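Local coordinates for protein double Glycine Motif Protease domain from AMS/PCAT Transporter (Lachnospiraceae bacterium C6A11, PDB 6MPZ) that probably cleaves leader peptides after a double-glycine motif, as the C39 cysteine protease domain of a transporter that matures and exports lantibiotic-type peptides, at residues R79-K87 with M127-T135; M22-A33 with L45-R56. All coordinates share one frame; numbering follows the deposited sequence.

How the contacts relate
Contacts 1 and 2 both pack helical segments of one papain-like C39 peptidase domain, yet they sit on opposite sides of the chain's centre, about 24 Å apart between centres and about 12 Å between nearest atoms. They share no element. Contact 2 (22-33 with 45-56) joins two helices of the helical half and includes C27, covalently linked to the bound peptide; contact 1 (79-87 with 127-135) joins two short helices and the residues flanking them beside the antiparallel sheet. Each is partly buried; the salt bridge of contact 1 lies towards its partly exposed margin, that of contact 2 uses a buried glutamate. Aromatic rings fill contact 1, whereas in contact 2, where A29 sits at the crossing, the helix axes come closer (8.7 against 10.9 Å).

Contact 1: R79-K87 with M127-T135; sequences RYEPEKLKK and MEEFDRSFT. With 16P (3,6,9,12,15,18-hexaoxaicosane), chain I.
The ring of F134 receives L85 on one face: methyl CD2 lies 3.8 Å from the ring centroid and only 20° off the normal, a CH-pi contact. That same methyl meets F130 differently, touching CZ at 3.8 Å at the edge of the ring and near its plane, and so joins the two phenylalanines. CE2 of F134 also approaches the carbonyl oxygen of Y80 at 3.4 Å, while CG of P82 borders CD2 more loosely. Nearer solvent, K86 and D131 close the interface with a salt bridge, NZ to OD1 at 2.9 Å, made to the syn lone pair. K86 reaches it because its chain runs extended beyond CG, which also brings NZ to 3.7 Å from SD of M127, the two side chains meeting tip to tip. CB of P82 lies against the same carboxylate oxygen, 3.5 Å from OD1. In the papain-like fold of C39 peptidases, this contact sets helix 82-88 across helix 127-133, the short segments 111° apart, beside the antiparallel sheet. The phenylalanines pack on that sheet: F130 and F134 both rest on I95, and F130 meets F108 edge to face. L85 in turn reaches L105 and C138. At the other end, R79 turns its guanidinium toward the polyether 16P, whose O1 lies at its edge, 2.7 Å from NH1; the bend at chi3 (-133°) turns the group away from the straight run of the chain. The backbone N of R79 is hydrogen-bonded to a polar side chain of the bound peptide.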
loop_
_atom_site.group_PDB
_atom_site.type_symbol
_atom_site.label_atom_id
_atom_site.label_comp_id
_atom_site.label_asym_id
_atom_site.label_seq_id
_atom_site.Cartn_x
_atom_site.Cartn_y
_atom_site.Cartn_z
ATOM N N ARG A 79 -6.663 10.807 0.374
ATOM C CA ARG A 79 -7.041 10.865 1.761
ATOM C C ARG A 79 -8.523 10.434 1.834
ATOM O O ARG A 79 -9.381 11.008 1.150
ATOM C CB ARG A 79 -6.884 12.258 2.293
ATOM C CG ARG A 79 -7.389 12.451 3.698
ATOM C CD ARG A 79 -6.923 13.805 4.209
ATOM N NE ARG A 79 -6.387 13.570 5.522
ATOM C CZ ARG A 79 -5.122 13.642 5.893
ATOM N NH1 ARG A 79 -4.158 14.081 5.092
ATOM N NH2 ARG A 79 -4.851 13.341 7.170
ATOM N N TYR A 80 -8.771 9.404 2.651
ATOM C CA TYR A 80 -10.070 8.779 2.826
ATOM C C TYR A 80 -10.266 8.658 4.321
ATOM O O TYR A 80 -9.357 8.307 5.020
ATOM C CB TYR A 80 -10.068 7.359 2.313
ATOM C CG TYR A 80 -10.148 7.138 0.821
ATOM C CD1 TYR A 80 -10.913 7.932 0.010
ATOM C CD2 TYR A 80 -9.489 6.056 0.241
ATOM C CE1 TYR A 80 -11.005 7.685 -1.372
ATOM C CE2 TYR A 80 -9.565 5.808 -1.145
ATOM C CZ TYR A 80 -10.325 6.618 -1.923
ATOM O OH TYR A 80 -10.387 6.362 -3.251
ATOM N N GLU A 81 -11.463 8.925 4.791
ATOM C CA GLU A 81 -11.877 8.437 6.115
ATOM C C GLU A 81 -12.123 6.930 6.001
ATOM O O GLU A 81 -12.362 6.409 4.887
ATOM C CB GLU A 81 -13.107 9.202 6.603
ATOM C CG GLU A 81 -14.304 9.191 5.699
ATOM C CD GLU A 81 -15.117 10.434 5.810
ATOM O OE1 GLU A 81 -15.122 11.067 6.922
ATOM O OE2 GLU A 81 -15.693 10.733 4.735
ATOM N N PRO A 82 -12.019 6.211 7.138
ATOM C CA PRO A 82 -12.208 4.773 7.173
ATOM C C PRO A 82 -13.447 4.277 6.428
ATOM O O PRO A 82 -13.314 3.340 5.660
ATOM C CB PRO A 82 -12.316 4.477 8.672
ATOM C CG PRO A 82 -11.547 5.520 9.337
ATOM C CD PRO A 82 -11.705 6.749 8.477
ATOM N N GLU A 83 -14.609 4.927 6.623
ATOM C CA GLU A 83 -15.851 4.495 6.016
ATOM C C GLU A 83 -15.817 4.592 4.471
ATOM O O GLU A 83 -16.447 3.797 3.759
ATOM C CB GLU A 83 -17.064 5.275 6.598
ATOM C CG GLU A 83 -17.340 6.675 6.014
ATOM C CD GLU A 83 -18.734 7.268 6.372
ATOM O OE1 GLU A 83 -18.681 8.410 6.807
ATOM O OE2 GLU A 83 -19.867 6.641 6.226
ATOM N N LYS A 84 -15.128 5.585 3.953
ATOM C CA LYS A 84 -15.056 5.754 2.476
ATOM C C LYS A 84 -13.988 4.825 1.871
ATOM O O LYS A 84 -14.048 4.488 0.683
ATOM C CB LYS A 84 -14.776 7.213 2.090
ATOM C CG LYS A 84 -14.856 7.449 0.597
ATOM C CD LYS A 84 -15.194 8.913 0.276
ATOM C CE LYS A 84 -14.565 9.399 -1.011
ATOM N NZ LYS A 84 -15.164 10.726 -1.322
ATOM N N LEU A 85 -13.002 4.421 2.665
ATOM C CA LEU A 85 -12.038 3.444 2.183
ATOM C C LEU A 85 -12.791 2.113 1.936
ATOM O O LEU A 85 -12.694 1.521 0.847
ATOM C CB LEU A 85 -10.891 3.265 3.169
ATOM C CG LEU A 85 -9.871 2.176 2.817
ATOM C CD1 LEU A 85 -9.286 2.312 1.427
ATOM C CD2 LEU A 85 -8.779 2.216 3.818
ATOM N N LYS A 86 -13.570 1.706 2.947
ATOM C CA LYS A 86 -14.455 0.507 2.914
ATOM C C LYS A 86 -15.440 0.503 1.756
ATOM O O LYS A 86 -15.701 -0.517 1.154
ATOM C CB LYS A 86 -15.205 0.396 4.191
ATOM C CG LYS A 86 -14.294 0.167 5.386
ATOM C CD LYS A 86 -15.014 0.360 6.702
ATOM C CE LYS A 86 -14.004 0.376 7.793
ATOM N NZ LYS A 86 -14.565 0.609 9.135
ATOM N N LYS A 87 -15.921 1.669 1.401
ATOM C CA LYS A 87 -16.900 1.800 0.366
ATOM C C LYS A 87 -16.290 1.867 -1.019
ATOM O O LYS A 87 -16.765 1.185 -1.927
ATOM C CB LYS A 87 -17.766 3.035 0.659
ATOM C CG LYS A 87 -19.024 3.126 -0.177
ATOM C CD LYS A 87 -20.088 3.999 0.520
ATOM C CE LYS A 87 -21.070 4.561 -0.473
ATOM N NZ LYS A 87 -21.731 3.468 -1.226
ATOM N N MET A 127 -12.005 -4.203 13.228
ATOM C CA MET A 127 -12.395 -2.889 12.682
ATOM C C MET A 127 -12.091 -1.715 13.539
ATOM O O MET A 127 -11.720 -0.676 13.033
ATOM C CB MET A 127 -13.888 -2.806 12.408
ATOM C CG MET A 127 -14.289 -3.364 11.102
ATOM S SD MET A 127 -13.331 -2.785 9.691
ATOM C CE MET A 127 -14.409 -3.571 8.496
ATOM N N GLU A 128 -12.309 -1.851 14.837
ATOM C CA GLU A 128 -12.111 -0.727 15.767
ATOM C C GLU A 128 -10.647 -0.342 15.765
ATOM O O GLU A 128 -10.335 0.859 15.625
ATOM C CB GLU A 128 -12.651 -1.003 17.173
ATOM C CG GLU A 128 -12.088 -2.284 17.825
ATOM C CD GLU A 128 -10.764 -2.154 18.557
ATOM O OE1 GLU A 128 -10.317 -1.022 18.836
ATOM O OE2 GLU A 128 -10.164 -3.224 18.828
ATOM N N GLU A 129 -9.758 -1.346 15.849
ATOM C CA GLU A 129 -8.321 -1.107 15.788
ATOM C C GLU A 129 -7.916 -0.599 14.378
ATOM O O GLU A 129 -7.200 0.382 14.262
ATOM C CB GLU A 129 -7.553 -2.366 16.151
ATOM C CG GLU A 129 -6.040 -2.243 16.061
ATOM C CD GLU A 129 -5.306 -3.502 16.434
ATOM O OE1 GLU A 129 -5.765 -4.167 17.370
ATOM O OE2 GLU A 129 -4.213 -3.782 15.885
ATOM N N PHE A 130 -8.427 -1.218 13.322
ATOM C CA PHE A 130 -8.202 -0.687 11.973
ATOM C C PHE A 130 -8.484 0.792 11.902
ATOM O O PHE A 130 -7.619 1.558 11.497
ATOM C CB PHE A 130 -9.057 -1.378 10.918
ATOM C CG PHE A 130 -8.821 -0.853 9.526
ATOM C CD1 PHE A 130 -7.751 -1.345 8.744
ATOM C CD2 PHE A 130 -9.608 0.157 9.012
ATOM C CE1 PHE A 130 -7.525 -0.860 7.461
ATOM C CE2 PHE A 130 -9.374 0.644 7.735
ATOM C CZ PHE A 130 -8.331 0.118 6.956
ATOM N N ASP A 131 -9.681 1.183 12.338
ATOM C CA ASP A 131 -10.130 2.578 12.286
ATOM C C ASP A 131 -9.188 3.537 13.009
ATOM O O ASP A 131 -8.994 4.658 12.531
ATOM C CB ASP A 131 -11.567 2.740 12.816
ATOM C CG ASP A 131 -12.644 2.116 11.882
ATOM O OD1 ASP A 131 -12.338 1.655 10.752
ATOM O OD2 ASP A 131 -13.829 2.088 12.270
ATOM N N ARG A 132 -8.573 3.129 14.134
ATOM C CA ARG A 132 -7.590 4.024 14.781
ATOM C C ARG A 132 -6.188 4.008 14.163
ATOM O O ARG A 132 -5.504 5.023 14.210
ATOM C CB ARG A 132 -7.535 3.837 16.290
ATOM C CG ARG A 132 -7.044 2.531 16.845
ATOM C CD ARG A 132 -6.736 2.610 18.349
ATOM N NE ARG A 132 -7.810 2.008 19.164
ATOM C CZ ARG A 132 -7.983 0.706 19.398
ATOM N NH1 ARG A 132 -7.081 -0.187 19.017
ATOM N NH2 ARG A 132 -9.012 0.341 20.162
ATOM N N SER A 133 -5.781 2.878 13.587
ATOM C CA SER A 133 -4.439 2.684 13.026
ATOM C C SER A 133 -4.275 3.249 11.588
ATOM O O SER A 133 -3.227 3.838 11.247
ATOM C CB SER A 133 -4.061 1.201 13.014
ATOM O OG SER A 133 -3.884 0.741 14.323
ATOM N N PHE A 134 -5.305 3.113 10.764
ATOM C CA PHE A 134 -5.282 3.760 9.445
ATOM C C PHE A 134 -5.303 5.308 9.608
ATOM O O PHE A 134 -6.208 5.857 10.205
ATOM C CB PHE A 134 -6.461 3.277 8.657
ATOM C CG PHE A 134 -6.679 3.971 7.347
ATOM C CD1 PHE A 134 -5.694 3.982 6.393
ATOM C CD2 PHE A 134 -7.885 4.594 7.074
ATOM C CE1 PHE A 134 -5.905 4.611 5.171
ATOM C CE2 PHE A 134 -8.103 5.219 5.843
ATOM C CZ PHE A 134 -7.100 5.235 4.895
ATOM N N THR A 135 -4.298 5.988 9.068
ATOM C CA THR A 135 -4.166 7.452 9.231
ATOM C C THR A 135 -4.949 8.260 8.231
ATOM O O THR A 135 -5.028 9.481 8.349
ATOM C CB THR A 135 -2.704 7.929 9.023
ATOM O OG1 THR A 135 -2.348 7.828 7.629
ATOM C CG2 THR A 135 -1.767 7.153 9.856
HETATM C C1 16P I . -0.807 14.311 5.618
HETATM C C2 16P I . -1.088 15.284 4.455
HETATM O O1 16P I . -2.337 15.997 4.647
HETATM C C3 16P I . -2.806 16.835 3.584
HETATM C C4 16P I . -4.232 17.294 3.947
HETATM O O2 16P I . -5.005 17.552 2.750
HETATM C C5 16P I . -5.642 16.351 2.330
HETATM C C6 16P I . -6.545 16.368 1.096
HETATM O O3 16P I . -7.861 16.114 1.647
HETATM C C7 16P I . -8.801 15.488 0.812
HETATM C C8 16P I . -10.176 15.506 1.458
HETATM O O4 16P I . -10.092 15.145 2.885
HETATM C C9 16P I . -10.752 13.949 3.272
HETATM C C10 16P I . -11.353 14.015 4.661
HETATM O O5 16P I . -12.733 14.409 4.499
HETATM C C11 16P I . -13.529 14.396 5.698
HETATM C C12 16P I . -14.191 15.763 5.967
HETATM O O6 16P I . -14.463 15.993 7.375
HETATM C C13 16P I . -13.506 16.766 8.127
HETATM C C14 16P I . -13.808 16.800 9.618
#

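Contact 2: M22-A33 with L45-R56; sequences MEALECGAASLA and LEQVRVDCGVSR
With CG beside its backbone N (chi1 -61°) and the chain extended beyond it, E26 sends its carboxylate out toward R49, whose own chain runs extended from CG to NE. They form a salt bridge in which NE gives OE1 a weak hydrogen bond of 3.1 Å, bent to 147° at the hydrogen, the two flat groups turned 52° apart. Within this papain-like peptidase domain the pair ties the turn leading into helix 27-38 to helix 45-52; the former helix begins at C27, the cysteine covalently linked to the bound peptide and probable nucleophile of a Cys-His-Asp triad with H101 and D117. OE1 also accepts a weak bond from the backbone N of M22, whose CG lies at the edge of the R49 guanidinium. Next to this pair, A29 is the close point of the crossing: its CB sits 3.7 Å from CA of R49. V48 packs CG1 beside A29 and CB of L32, and CD1 of L45 reaches CB of A33. A Schellman motif at G53 ends helix 45-52 and leads the chain on to V54, whose CG1 lies loosely against A29 CB and O of L25. Deeper in, CD2 of L32 lies 3.8 Å from SG of C52.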
loop_
_atom_site.group_PDB
_atom_site.type_symbol
_atom_site.label_atom_id
_atom_site.label_comp_id
_atom_site.label_asym_id
_atom_site.label_seq_id
_atom_site.Cartn_x
_atom_site.Cartn_y
_atom_site.Cartn_z
ATOM N N MET A 22 13.012 -6.805 5.266
ATOM C CA MET A 22 14.272 -7.381 5.796
ATOM C C MET A 22 14.832 -6.547 6.930
ATOM O O MET A 22 15.473 -7.080 7.811
ATOM C CB MET A 22 15.317 -7.547 4.700
ATOM C CG MET A 22 14.905 -8.601 3.657
ATOM S SD MET A 22 14.191 -10.218 4.219
ATOM C CE MET A 22 15.059 -10.797 5.696
ATOM N N GLU A 23 14.596 -5.240 6.902
ATOM C CA GLU A 23 14.821 -4.402 8.073
ATOM C C GLU A 23 13.759 -3.303 8.177
ATOM O O GLU A 23 13.025 -3.030 7.214
ATOM C CB GLU A 23 16.268 -3.877 8.127
ATOM C CG GLU A 23 16.602 -2.780 7.144
ATOM C CD GLU A 23 16.589 -1.359 7.729
ATOM O OE1 GLU A 23 16.363 -1.173 8.965
ATOM O OE2 GLU A 23 16.831 -0.408 6.924
ATOM N N ALA A 24 13.697 -2.696 9.366
ATOM C CA ALA A 24 12.595 -1.805 9.796
ATOM C C ALA A 24 12.206 -0.620 8.897
ATOM O O ALA A 24 11.057 -0.182 8.921
ATOM C CB ALA A 24 12.856 -1.297 11.212
ATOM N N LEU A 25 13.150 -0.091 8.141
ATOM C CA LEU A 25 12.931 1.111 7.350
ATOM C C LEU A 25 12.326 0.755 6.011
ATOM O O LEU A 25 11.944 1.663 5.275
ATOM C CB LEU A 25 14.261 1.847 7.072
ATOM C CG LEU A 25 14.977 2.818 8.056
ATOM C CD1 LEU A 25 14.708 2.531 9.522
ATOM C CD2 LEU A 25 16.489 2.800 7.764
ATOM N N GLU A 26 12.219 -0.546 5.686
ATOM C CA GLU A 26 11.847 -1.010 4.326
ATOM C C GLU A 26 10.361 -1.227 4.038
ATOM O O GLU A 26 10.032 -1.597 2.902
ATOM C CB GLU A 26 12.643 -2.291 3.979
ATOM C CG GLU A 26 14.141 -2.072 3.985
ATOM C CD GLU A 26 14.965 -3.337 3.818
ATOM O OE1 GLU A 26 14.427 -4.412 3.487
ATOM O OE2 GLU A 26 16.193 -3.220 4.022
ATOM N N CYS A 27 9.474 -0.955 4.992
ATOM C CA CYS A 27 8.012 -1.291 4.837
ATOM C C CYS A 27 7.374 -0.781 3.517
ATOM O O CYS A 27 6.583 -1.505 2.908
ATOM C CB CYS A 27 7.183 -0.806 6.032
ATOM S SG CYS A 27 7.301 0.964 6.341
ATOM N N GLY A 28 7.723 0.444 3.110
ATOM C CA GLY A 28 7.265 1.057 1.846
ATOM C C GLY A 28 7.575 0.176 0.663
ATOM O O GLY A 28 6.704 -0.143 -0.147
ATOM N N ALA A 29 8.834 -0.229 0.579
ATOM C CA ALA A 29 9.321 -1.080 -0.495
ATOM C C ALA A 29 8.738 -2.504 -0.499
ATOM O O ALA A 29 8.399 -3.034 -1.562
ATOM C CB ALA A 29 10.842 -1.148 -0.438
ATOM N N ALA A 30 8.654 -3.121 0.687
ATOM C CA ALA A 30 8.030 -4.421 0.823
ATOM C C ALA A 30 6.547 -4.357 0.379
ATOM O O ALA A 30 6.096 -5.225 -0.341
ATOM C CB ALA A 30 8.136 -4.890 2.273
ATOM N N SER A 31 5.848 -3.277 0.755
ATOM C CA SER A 31 4.452 -3.096 0.443
ATOM C C SER A 31 4.323 -2.923 -1.077
ATOM O O SER A 31 3.486 -3.562 -1.668
ATOM C CB SER A 31 3.833 -1.869 1.184
ATOM O OG SER A 31 3.869 -2.046 2.610
ATOM N N LEU A 32 5.138 -2.090 -1.717
ATOM C CA LEU A 32 5.021 -2.014 -3.202
ATOM C C LEU A 32 5.425 -3.361 -3.882
ATOM O O LEU A 32 4.936 -3.694 -4.950
ATOM C CB LEU A 32 5.835 -0.887 -3.763
ATOM C CG LEU A 32 5.814 -0.704 -5.302
ATOM C CD1 LEU A 32 4.429 -0.493 -5.848
ATOM C CD2 LEU A 32 6.657 0.509 -5.646
ATOM N N ALA A 33 6.322 -4.121 -3.268
ATOM C CA ALA A 33 6.779 -5.401 -3.865
ATOM C C ALA A 33 5.601 -6.386 -3.943
ATOM O O ALA A 33 5.347 -6.980 -5.005
ATOM C CB ALA A 33 7.974 -5.990 -3.086
ATOM N N LEU A 45 13.509 -7.324 -5.248
ATOM C CA LEU A 45 13.204 -6.490 -4.064
ATOM C C LEU A 45 14.255 -5.413 -3.831
ATOM O O LEU A 45 13.919 -4.324 -3.403
ATOM C CB LEU A 45 13.051 -7.333 -2.787
ATOM C CG LEU A 45 12.970 -6.559 -1.438
ATOM C CD1 LEU A 45 11.784 -5.585 -1.362
ATOM C CD2 LEU A 45 12.909 -7.525 -0.251
ATOM N N GLU A 46 15.525 -5.713 -4.124
ATOM C CA GLU A 46 16.615 -4.736 -3.971
ATOM C C GLU A 46 16.362 -3.538 -4.861
ATOM O O GLU A 46 16.650 -2.430 -4.473
ATOM C CB GLU A 46 18.042 -5.287 -4.288
ATOM C CG GLU A 46 18.297 -6.795 -4.312
ATOM C CD GLU A 46 17.995 -7.456 -5.660
ATOM O OE1 GLU A 46 18.663 -7.234 -6.706
ATOM O OE2 GLU A 46 17.056 -8.235 -5.634
ATOM N N GLN A 47 15.879 -3.777 -6.073
ATOM C CA GLN A 47 15.584 -2.695 -6.997
ATOM C C GLN A 47 14.433 -1.811 -6.471
ATOM O O GLN A 47 14.509 -0.581 -6.552
ATOM C CB GLN A 47 15.264 -3.279 -8.394
ATOM C CG GLN A 47 15.205 -2.232 -9.505
ATOM C CD GLN A 47 16.539 -1.579 -9.761
ATOM O OE1 GLN A 47 17.504 -2.290 -10.065
ATOM N NE2 GLN A 47 16.624 -0.219 -9.649
ATOM N N VAL A 48 13.396 -2.438 -5.895
ATOM C CA VAL A 48 12.236 -1.715 -5.378
ATOM C C VAL A 48 12.660 -0.743 -4.246
ATOM O O VAL A 48 12.175 0.398 -4.182
ATOM C CB VAL A 48 11.110 -2.664 -4.888
ATOM C CG1 VAL A 48 9.924 -1.867 -4.338
ATOM C CG2 VAL A 48 10.646 -3.637 -5.981
ATOM N N ARG A 49 13.540 -1.202 -3.362
ATOM C CA ARG A 49 14.012 -0.372 -2.239
ATOM C C ARG A 49 14.626 0.908 -2.774
ATOM O O ARG A 49 14.316 2.002 -2.331
ATOM C CB ARG A 49 15.116 -1.051 -1.461
ATOM C CG ARG A 49 14.751 -2.222 -0.604
ATOM C CD ARG A 49 15.964 -2.600 0.239
ATOM N NE ARG A 49 15.840 -3.952 0.739
ATOM C CZ ARG A 49 16.627 -4.991 0.449
ATOM N NH1 ARG A 49 17.684 -4.899 -0.359
ATOM N NH2 ARG A 49 16.343 -6.163 1.020
ATOM N N VAL A 50 15.514 0.728 -3.733
ATOM C CA VAL A 50 16.263 1.829 -4.321
ATOM C C VAL A 50 15.344 2.746 -5.111
ATOM O O VAL A 50 15.502 3.946 -5.044
ATOM C CB VAL A 50 17.457 1.252 -5.144
ATOM C CG1 VAL A 50 17.646 1.939 -6.475
ATOM C CG2 VAL A 50 18.699 1.293 -4.275
ATOM N N ASP A 51 14.388 2.184 -5.845
ATOM C CA ASP A 51 13.437 3.003 -6.608
ATOM C C ASP A 51 12.431 3.719 -5.717
ATOM O O ASP A 51 11.958 4.760 -6.084
ATOM C CB ASP A 51 12.703 2.189 -7.663
ATOM C CG ASP A 51 13.646 1.606 -8.707
ATOM O OD1 ASP A 51 14.781 2.065 -8.814
ATOM O OD2 ASP A 51 13.245 0.694 -9.429
ATOM N N CYS A 52 12.139 3.188 -4.531
ATOM C CA CYS A 52 11.282 3.888 -3.576
ATOM C C CYS A 52 12.034 4.950 -2.799
ATOM O O CYS A 52 11.429 5.736 -2.069
ATOM C CB CYS A 52 10.642 2.892 -2.598
ATOM S SG CYS A 52 9.308 1.951 -3.387
ATOM N N GLY A 53 13.368 4.949 -2.901
ATOM C CA GLY A 53 14.204 5.853 -2.145
ATOM C C GLY A 53 14.242 5.598 -0.654
ATOM O O GLY A 53 14.222 6.551 0.118
ATOM N N VAL A 54 14.336 4.352 -0.229
ATOM C CA VAL A 54 14.496 4.063 1.222
ATOM C C VAL A 54 15.680 4.834 1.792
ATOM O O VAL A 54 16.765 4.827 1.233
ATOM C CB VAL A 54 14.635 2.564 1.591
ATOM C CG1 VAL A 54 13.319 1.832 1.329
ATOM C CG2 VAL A 54 15.806 1.891 0.885
ATOM N N SER A 55 15.438 5.533 2.888
ATOM C CA SER A 55 16.433 6.378 3.525
ATOM C C SER A 55 16.319 6.086 5.017
ATOM O O SER A 55 15.624 5.125 5.423
ATOM C CB SER A 55 16.122 7.850 3.224
ATOM O OG SER A 55 15.087 8.323 4.077
ATOM N N ARG A 56 16.985 6.912 5.828
ATOM C CA ARG A 56 16.883 6.833 7.296
ATOM C C ARG A 56 15.501 7.257 7.795
ATOM O O ARG A 56 15.173 7.015 8.939
ATOM C CB ARG A 56 18.000 7.655 7.987
ATOM C CG ARG A 56 17.977 9.172 7.762
ATOM C CD ARG A 56 19.178 9.833 8.445
ATOM N NE ARG A 56 19.399 11.221 8.022
ATOM C CZ ARG A 56 18.669 12.285 8.386
ATOM N NH1 ARG A 56 17.610 12.178 9.188
ATOM N NH2 ARG A 56 19.001 13.488 7.928
#